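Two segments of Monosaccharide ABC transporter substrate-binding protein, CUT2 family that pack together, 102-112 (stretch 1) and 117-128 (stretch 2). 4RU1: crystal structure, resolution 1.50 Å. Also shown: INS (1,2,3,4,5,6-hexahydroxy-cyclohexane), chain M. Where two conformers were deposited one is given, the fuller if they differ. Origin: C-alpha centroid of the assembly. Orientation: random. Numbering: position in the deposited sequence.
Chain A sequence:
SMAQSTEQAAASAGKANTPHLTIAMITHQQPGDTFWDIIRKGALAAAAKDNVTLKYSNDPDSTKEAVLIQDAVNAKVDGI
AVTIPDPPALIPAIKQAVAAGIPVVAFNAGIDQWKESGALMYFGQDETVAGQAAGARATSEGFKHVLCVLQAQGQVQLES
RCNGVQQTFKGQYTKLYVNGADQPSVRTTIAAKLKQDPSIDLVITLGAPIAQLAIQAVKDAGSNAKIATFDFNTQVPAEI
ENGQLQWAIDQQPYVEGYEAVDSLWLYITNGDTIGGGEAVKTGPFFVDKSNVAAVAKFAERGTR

Stretch 1 (102-112) IPVVAFNAGID
Stretch 2 117-128: SGALMYFGQDET

The two stretches lie side by side as neighbouring parallel strands. Strand 104-107 runs beside the strand that carries Tyr122 and Phe123, their axes 4.6 Å apart at closest approach and crossing at -25°. Ala106 pairs with Tyr122 (CA to CA 4.7 Å) and Phe107 with Phe123 (CA to CA 4.6 Å), and the backbones at these positions are extended: Ala106 -104/151, Phe107 -156/159, Tyr122 -145/138, Phe123 -124/120.

Four backbone hydrogen bonds fix the register. Leu120 N donates to Val104 O (2.8 Å, nearly linear), Ala106 N to Met121 O (3.0 Å), Phe123 N to Ala106 O (3.1 Å) and Asn108 N to Phe123 O (3.0 Å). Ala106 thus uses both its N and its O, as a parallel ladder requires. Its carbonyl is also met by an alpha hydrogen, Tyr122 CA lying 3.2 Å from Ala106 O.

The backbone bends at both ends of the paired region. Before the strand of stretch 2, Gly118 (phi/psi 90/-7) closes a helix in a Schellman motif; a CB there would jam against the preceding carbonyl, so glycine fits. After strand 104-107, Asn108 turns to 72/-51, and Ala109 N bonds back to Phe107 O (2.7 Å).

Apolar side chains cover both sides of the sheet. On one, Val105 (t) sets CG1 3.6 Å from Phe123 CE1, at the edge of the ring (Phe123 is m, chi2 85°), and CG2 3.9 Å from Met121 CE (chi1 m, chi2 t). On the other, the small Ala106 leaves its CB 3.7 Å from Tyr122 CD1. Near the start, Val104 (p) brings CG1 to 3.5 Å from Ala119 CB, and Pro103 CB meets Leu120 CD1 at 3.8 Å.

Tyr122 (t, chi2 89°) is the most extensively covered residue. Ile111 CA sits over one face, 3.7 Å from the ring centroid in a CH-pi contact, and Phe107 CA over the opposite face. The flat ring can accept backbone on both faces. Ile111 (t, t; phi/psi -60/-32) also places CB 3.6 Å from Tyr122 CE2 and reaches CD1 to 4.0 Å from Asp126 CB.

Water joins the polar groups. One accepts from Val104 N (3.0 Å) and donates to Gly118 O (3.0 Å). Another lies 2.6 Å from Tyr122 OH, 2.9 Å from Asn108 O and 2.6 Å from Gln125 O, linking the hydroxyl to both backbones. A further water donates to Asp112 OD1 (2.9 Å) and Asp126 OD1 (2.8 Å).

The CA-to-CB bond of Asn108 (t, chi2 -101°) points away from stretch 2, and the side chain binds the inositol: its amide offers both acceptor and donor, OD1 receiving INS O5 (2.7 Å) and ND2 donating to INS O6 (2.9 Å).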

ATOM      1  N   ILE A 102     -20.824   3.321  14.705  1.00 17.95           N
ATOM      2  CA  ILE A 102     -19.391   3.149  14.934  1.00 16.85           C
ATOM      3  C   ILE A 102     -18.623   3.989  13.955  1.00 16.27           C
ATOM      4  O   ILE A 102     -18.885   3.911  12.785  1.00 19.54           O
ATOM      5  CB  ILE A 102     -18.954   1.667  14.800  1.00 20.49           C
ATOM      6  CG1 ILE A 102     -19.747   0.815  15.823  1.00 22.97           C
ATOM      7  CG2 ILE A 102     -17.458   1.535  14.920  1.00 19.47           C
ATOM      8  CD1 ILE A 102     -19.641  -0.676  15.588  1.00 20.30           C
ATOM      9  N   PRO A 103     -17.727   4.885  14.443  1.00 17.70           N
ATOM     10  CA  PRO A 103     -16.964   5.715  13.503  1.00 14.64           C
ATOM     11  C   PRO A 103     -15.949   4.889  12.723  1.00 17.04           C
ATOM     12  O   PRO A 103     -15.285   3.987  13.313  1.00 15.91           O
ATOM     13  CB  PRO A 103     -16.252   6.678  14.415  1.00 15.71           C
ATOM     14  CG  PRO A 103     -16.068   5.988  15.679  1.00 18.15           C
ATOM     15  CD  PRO A 103     -17.356   5.193  15.829  1.00 20.14           C
ATOM     16  N   VAL A 104     -15.860   5.157  11.426  0.50 14.93           N
ATOM     17  CA  VAL A 104     -14.882   4.454  10.598  0.50 20.26           C
ATOM     18  C   VAL A 104     -13.945   5.428   9.898  0.50 14.75           C
ATOM     19  O   VAL A 104     -14.325   6.544   9.480  0.50 16.77           O
ATOM     20  CB  VAL A 104     -15.542   3.548   9.563  0.50 14.31           C
ATOM     21  CG1 VAL A 104     -16.365   4.408   8.660  0.50 27.05           C
ATOM     22  CG2 VAL A 104     -14.505   2.781   8.781  0.50 16.10           C
ATOM     23  N   VAL A 105     -12.707   4.991   9.849  1.00 13.53           N
ATOM     24  CA  VAL A 105     -11.641   5.631   9.082  1.00 14.66           C
ATOM     25  C   VAL A 105     -11.142   4.617   8.091  1.00 18.64           C
ATOM     26  O   VAL A 105     -11.007   3.449   8.442  1.00 16.99           O
ATOM     27  CB  VAL A 105     -10.549   6.205   9.969  1.00 17.36           C
ATOM     28  CG1 VAL A 105      -9.327   6.707   9.172  1.00 20.63           C
ATOM     29  CG2 VAL A 105     -11.137   7.382  10.772  1.00 15.78           C
ATOM     30  N   ALA A 106     -10.910   5.059   6.842  1.00 13.40           N
ATOM     31  CA  ALA A 106     -10.382   4.192   5.771  1.00 12.32           C
ATOM     32  C   ALA A 106      -8.920   4.515   5.549  1.00 11.55           C
ATOM     33  O   ALA A 106      -8.466   5.620   5.874  1.00 13.24           O
ATOM     34  CB  ALA A 106     -11.196   4.248   4.515  1.00 15.37           C
ATOM     35  N   PHE A 107      -8.142   3.554   5.109  1.00 13.09           N
ATOM     36  CA  PHE A 107      -6.760   3.817   4.903  1.00 12.58           C
ATOM     37  C   PHE A 107      -6.208   2.820   3.879  1.00 12.52           C
ATOM     38  O   PHE A 107      -6.825   1.773   3.585  1.00 11.87           O
ATOM     39  CB  PHE A 107      -5.940   3.817   6.226  1.00 13.37           C
ATOM     40  CG  PHE A 107      -5.744   2.450   6.817  1.00 10.54           C
ATOM     41  CD1 PHE A 107      -6.752   1.802   7.501  1.00 14.55           C
ATOM     42  CD2 PHE A 107      -4.492   1.870   6.763  1.00 10.66           C
ATOM     43  CE1 PHE A 107      -6.569   0.519   8.039  1.00 11.00           C
ATOM     44  CE2 PHE A 107      -4.310   0.586   7.267  1.00 11.69           C
ATOM     45  CZ  PHE A 107      -5.313  -0.046   7.935  1.00 15.61           C
ATOM     46  N   ASN A 108      -5.088   3.198   3.261  1.00 11.70           N
ATOM     47  CA  ASN A 108      -4.255   2.392   2.395  1.00 12.06           C
ATOM     48  C   ASN A 108      -4.884   2.086   0.998  1.00 16.11           C
ATOM     49  O   ASN A 108      -4.211   2.300  -0.016  1.00 12.82           O
ATOM     50  CB  ASN A 108      -3.838   1.093   2.996  1.00 14.95           C
ATOM     51  CG  ASN A 108      -2.927   0.329   2.083  1.00 12.39           C
ATOM     52  OD1 ASN A 108      -3.378  -0.607   1.414  1.00 11.70           O
ATOM     53  ND2 ASN A 108      -1.684   0.698   1.995  1.00 12.03           N
ATOM     54  N   ALA A 109      -6.123   1.594   0.959  1.00 14.89           N
ATOM     55  CA  ALA A 109      -6.804   1.320  -0.284  1.00 10.55           C
ATOM     56  C   ALA A 109      -8.183   1.873  -0.253  1.00 13.10           C
ATOM     57  O   ALA A 109      -8.868   1.705   0.729  1.00 13.19           O
ATOM     58  CB  ALA A 109      -6.851  -0.142  -0.558  1.00 13.22           C
ATOM     59  N   GLY A 110      -8.635   2.400  -1.394  1.00 13.48           N
ATOM     60  CA  GLY A 110      -9.991   2.923  -1.598  1.00 15.10           C
ATOM     61  C   GLY A 110     -10.119   4.438  -1.553  1.00 16.88           C
ATOM     62  O   GLY A 110     -11.137   4.926  -1.124  1.00 15.07           O
ATOM     63  N   ILE A 111      -9.104   5.179  -1.972  1.00 14.12           N
ATOM     64  CA  ILE A 111      -9.107   6.621  -1.833  1.00 14.77           C
ATOM     65  C   ILE A 111     -10.314   7.253  -2.613  1.00 18.09           C
ATOM     66  O   ILE A 111     -10.826   8.252  -2.185  1.00 16.32           O
ATOM     67  CB  ILE A 111      -7.763   7.241  -2.290  1.00 14.23           C
ATOM     68  CG1 ILE A 111      -7.706   8.732  -1.911  1.00 16.19           C
ATOM     69  CG2 ILE A 111      -7.563   7.095  -3.831  1.00 16.76           C
ATOM     70  CD1 ILE A 111      -6.344   9.341  -2.112  1.00 17.42           C
ATOM     71  N   ASP A 112     -10.734   6.633  -3.726  0.50 17.78           N
ATOM     72  CA  ASP A 112     -11.873   7.107  -4.553  0.50 28.98           C
ATOM     73  C   ASP A 112     -13.273   6.722  -4.004  0.50 21.12           C
ATOM     74  O   ASP A 112     -14.314   7.249  -4.447  0.50 24.51           O
ATOM     75  CB  ASP A 112     -11.737   6.518  -5.978  0.50 22.04           C
ATOM     76  CG  ASP A 112     -10.373   6.799  -6.634  0.50 41.95           C
ATOM     77  OD1 ASP A 112      -9.858   7.945  -6.547  0.50 32.62           O
ATOM     78  OD2 ASP A 112      -9.833   5.855  -7.275  0.50 34.74           O
ATOM     79  N   SER A 117     -19.007   5.735   1.409  1.00 17.80           N
ATOM     80  CA  SER A 117     -19.270   4.716   2.408  1.00 17.91           C
ATOM     81  C   SER A 117     -19.736   5.290   3.749  1.00 21.25           C
ATOM     82  O   SER A 117     -20.328   4.564   4.574  1.00 19.97           O
ATOM     83  CB  SER A 117     -18.054   3.789   2.644  1.00 18.09           C
ATOM     84  OG  SER A 117     -17.086   4.407   3.492  1.00 18.34           O
ATOM     85  N   GLY A 118     -19.523   6.600   3.970  1.00 17.01           N
ATOM     86  CA  GLY A 118     -19.733   7.223   5.308  1.00 18.16           C
ATOM     87  C   GLY A 118     -18.527   7.226   6.233  1.00 15.35           C
ATOM     88  O   GLY A 118     -18.590   7.692   7.321  1.00 16.61           O
ATOM     89  N   ALA A 119     -17.463   6.557   5.807  1.00 14.14           N
ATOM     90  CA  ALA A 119     -16.183   6.720   6.462  1.00 14.31           C
ATOM     91  C   ALA A 119     -15.852   8.248   6.617  1.00 15.50           C
ATOM     92  O   ALA A 119     -16.121   9.044   5.729  1.00 17.00           O
ATOM     93  CB  ALA A 119     -15.092   5.991   5.756  1.00 14.90           C
ATOM     94  N   LEU A 120     -15.259   8.575   7.772  1.00 14.77           N
ATOM     95  CA  LEU A 120     -15.065   9.990   8.162  1.00 14.47           C
ATOM     96  C   LEU A 120     -13.835  10.577   7.495  1.00 17.63           C
ATOM     97  O   LEU A 120     -13.770  11.778   7.292  1.00 14.26           O
ATOM     98  CB  LEU A 120     -14.847  10.167   9.675  1.00 19.66           C
ATOM     99  CG  LEU A 120     -15.939   9.663  10.591  1.00 16.52           C
ATOM    100  CD1 LEU A 120     -15.554   9.646  12.070  1.00 18.82           C
ATOM    101  CD2 LEU A 120     -17.165  10.500  10.328  1.00 21.39           C
ATOM    102  N   MET A 121     -12.816   9.754   7.284  1.00 13.57           N
ATOM    103  CA  MET A 121     -11.496  10.245   6.887  1.00 15.09           C
ATOM    104  C   MET A 121     -10.781   9.150   6.065  1.00 13.39           C
ATOM    105  O   MET A 121     -11.199   7.971   6.078  1.00 13.39           O
ATOM    106  CB  MET A 121     -10.668  10.489   8.092  1.00 14.05           C
ATOM    107  CG  MET A 121     -11.024  11.601   9.062  1.00 17.73           C
ATOM    108  SD  MET A 121     -10.061  11.814  10.551  1.00  8.36           S
ATOM    109  CE  MET A 121     -11.173  11.104  11.829  1.00 16.58           C
ATOM    110  N   TYR A 122      -9.698   9.495   5.401  1.00 11.99           N
ATOM    111  CA  TYR A 122      -8.904   8.532   4.684  1.00 14.07           C
ATOM    112  C   TYR A 122      -7.462   8.907   4.768  1.00 17.54           C
ATOM    113  O   TYR A 122      -7.147  10.104   4.632  1.00 14.09           O
ATOM    114  CB  TYR A 122      -9.223   8.507   3.194  1.00 15.56           C
ATOM    115  CG  TYR A 122      -8.510   7.423   2.375  1.00 12.48           C
ATOM    116  CD1 TYR A 122      -9.010   6.155   2.183  1.00 13.46           C
ATOM    117  CD2 TYR A 122      -7.298   7.712   1.754  1.00 14.47           C
ATOM    118  CE1 TYR A 122      -8.300   5.178   1.473  1.00 13.57           C
ATOM    119  CE2 TYR A 122      -6.557   6.726   1.029  1.00 14.44           C
ATOM    120  CZ  TYR A 122      -7.116   5.464   0.878  1.00 12.77           C
ATOM    121  OH  TYR A 122      -6.504   4.505   0.117  1.00 15.67           O
ATOM    122  N   PHE A 123      -6.571   7.949   4.986  1.00 14.12           N
ATOM    123  CA  PHE A 123      -5.072   8.139   5.027  1.00 13.50           C
ATOM    124  C   PHE A 123      -4.392   7.214   4.034  1.00 14.49           C
ATOM    125  O   PHE A 123      -4.538   5.972   4.116  1.00 12.66           O
ATOM    126  CB  PHE A 123      -4.535   7.858   6.464  1.00 13.70           C
ATOM    127  CG  PHE A 123      -5.130   8.786   7.494  1.00 11.34           C
ATOM    128  CD1 PHE A 123      -6.331   8.475   8.047  1.00 13.36           C
ATOM    129  CD2 PHE A 123      -4.580  10.048   7.729  1.00 18.02           C
ATOM    130  CE1 PHE A 123      -6.945   9.368   8.930  1.00 18.98           C
ATOM    131  CE2 PHE A 123      -5.182  10.938   8.608  1.00 19.17           C
ATOM    132  CZ  PHE A 123      -6.368  10.571   9.196  1.00 22.44           C
ATOM    133  N   GLY A 124      -3.675   7.819   3.088  1.00 12.62           N
ATOM    134  CA  GLY A 124      -2.829   7.097   2.162  1.00  9.47           C
ATOM    135  C   GLY A 124      -2.364   7.944   1.071  1.00 13.68           C
ATOM    136  O   GLY A 124      -2.502   9.180   1.100  1.00 14.99           O
ATOM    137  N   GLN A 125      -1.901   7.306   0.006  1.00 15.17           N
ATOM    138  CA  GLN A 125      -1.451   8.087  -1.142  1.00 18.29           C
ATOM    139  C   GLN A 125      -2.379   7.886  -2.313  1.00 15.95           C
ATOM    140  O   GLN A 125      -3.064   6.831  -2.447  1.00 16.90           O
ATOM    141  CB  GLN A 125       0.026   7.803  -1.439  1.00 33.49           C
ATOM    142  CG  GLN A 125       0.406   6.998  -2.636  1.00 18.96           C
ATOM    143  CD  GLN A 125       1.805   6.447  -2.606  1.00 13.09           C
ATOM    144  OE1 GLN A 125       2.686   7.052  -2.007  1.00 16.51           O
ATOM    145  NE2 GLN A 125       2.006   5.317  -3.235  1.00 15.36           N
ATOM    146  N   ASP A 126      -2.441   8.905  -3.165  1.00 12.28           N
ATOM    147  CA  ASP A 126      -3.307   8.875  -4.286  1.00 16.17           C
ATOM    148  C   ASP A 126      -2.550   8.074  -5.322  1.00 17.23           C
ATOM    149  O   ASP A 126      -1.494   8.504  -5.806  1.00 14.69           O
ATOM    150  CB  ASP A 126      -3.578  10.323  -4.782  1.00 15.82           C
ATOM    151  CG  ASP A 126      -4.525  10.350  -6.005  1.00 20.51           C
ATOM    152  OD1 ASP A 126      -4.466   9.460  -6.876  1.00 17.33           O
ATOM    153  OD2 ASP A 126      -5.307  11.302  -6.152  1.00 22.62           O
ATOM    154  N   GLU A 127      -3.049   6.887  -5.576  1.00 12.99           N
ATOM    155  CA  GLU A 127      -2.299   5.915  -6.318  1.00 12.89           C
ATOM    156  C   GLU A 127      -2.260   6.211  -7.840  1.00 13.12           C
ATOM    157  O   GLU A 127      -1.291   5.878  -8.523  1.00 13.75           O
ATOM    158  CB  GLU A 127      -2.796   4.497  -6.049  1.00 11.76           C
ATOM    159  CG  GLU A 127      -2.664   4.006  -4.601  1.00 12.83           C
ATOM    160  CD  GLU A 127      -1.229   3.914  -4.069  1.00 12.12           C
ATOM    161  OE1 GLU A 127      -0.275   4.263  -4.775  1.00 14.18           O
ATOM    162  OE2 GLU A 127      -1.108   3.502  -2.890  1.00 14.56           O
ATOM    163  N   THR A 128      -3.370   6.706  -8.402  1.00 14.86           N
ATOM    164  CA  THR A 128      -3.366   7.265  -9.764  1.00 14.30           C
ATOM    165  C   THR A 128      -2.290   8.348  -9.916  1.00 13.22           C
ATOM    166  O   THR A 128      -1.498   8.301 -10.841  1.00 14.20           O
ATOM    167  CB  THR A 128      -4.745   7.765 -10.168  1.00 17.04           C
ATOM    168  OG1 THR A 128      -5.668   6.652 -10.079  1.00 22.48           O
ATOM    169  CG2 THR A 128      -4.701   8.223 -11.564  1.00 24.26           C
TER
HETATM  170  C1  INS M 401       1.372  -1.864  -0.968  1.00 11.78           C
HETATM  171  C2  INS M 401       1.777  -3.290  -1.309  1.00 20.58           C
HETATM  172  C3  INS M 401       0.922  -4.261  -0.493  1.00 15.87           C
HETATM  173  C4  INS M 401      -0.562  -3.990  -0.602  1.00 13.86           C
HETATM  174  C5  INS M 401      -0.906  -2.593  -0.195  1.00 10.17           C
HETATM  175  C6  INS M 401      -0.124  -1.553  -0.951  1.00 14.39           C
HETATM  176  O1  INS M 401       2.085  -0.887  -1.741  1.00 13.76           O
HETATM  177  O2  INS M 401       1.421  -3.476  -2.690  1.00 20.99           O
HETATM  178  O3  INS M 401       1.218  -5.572  -1.014  1.00 19.61           O
HETATM  179  O4  INS M 401      -1.317  -4.937   0.194  1.00 17.88           O
HETATM  180  O5  INS M 401      -2.300  -2.282  -0.415  1.00 13.46           O
HETATM  181  O6  INS M 401      -0.390  -0.214  -0.441  1.00 14.59           O
HETATM  182  O   HOH W   1     -17.965   6.771  10.081  1.00 19.04           O
HETATM  183  O   HOH W   2      -4.464   4.848  -1.396  1.00 13.86           O
HETATM  184  O   HOH W   3      -1.756   4.419  -0.311  1.00 14.61           O
HETATM  185  O   HOH W   4      -2.178   1.296  -1.670  1.00 14.62           O
HETATM  186  O   HOH W   5      -7.088   8.601  -7.303  1.00 37.58           O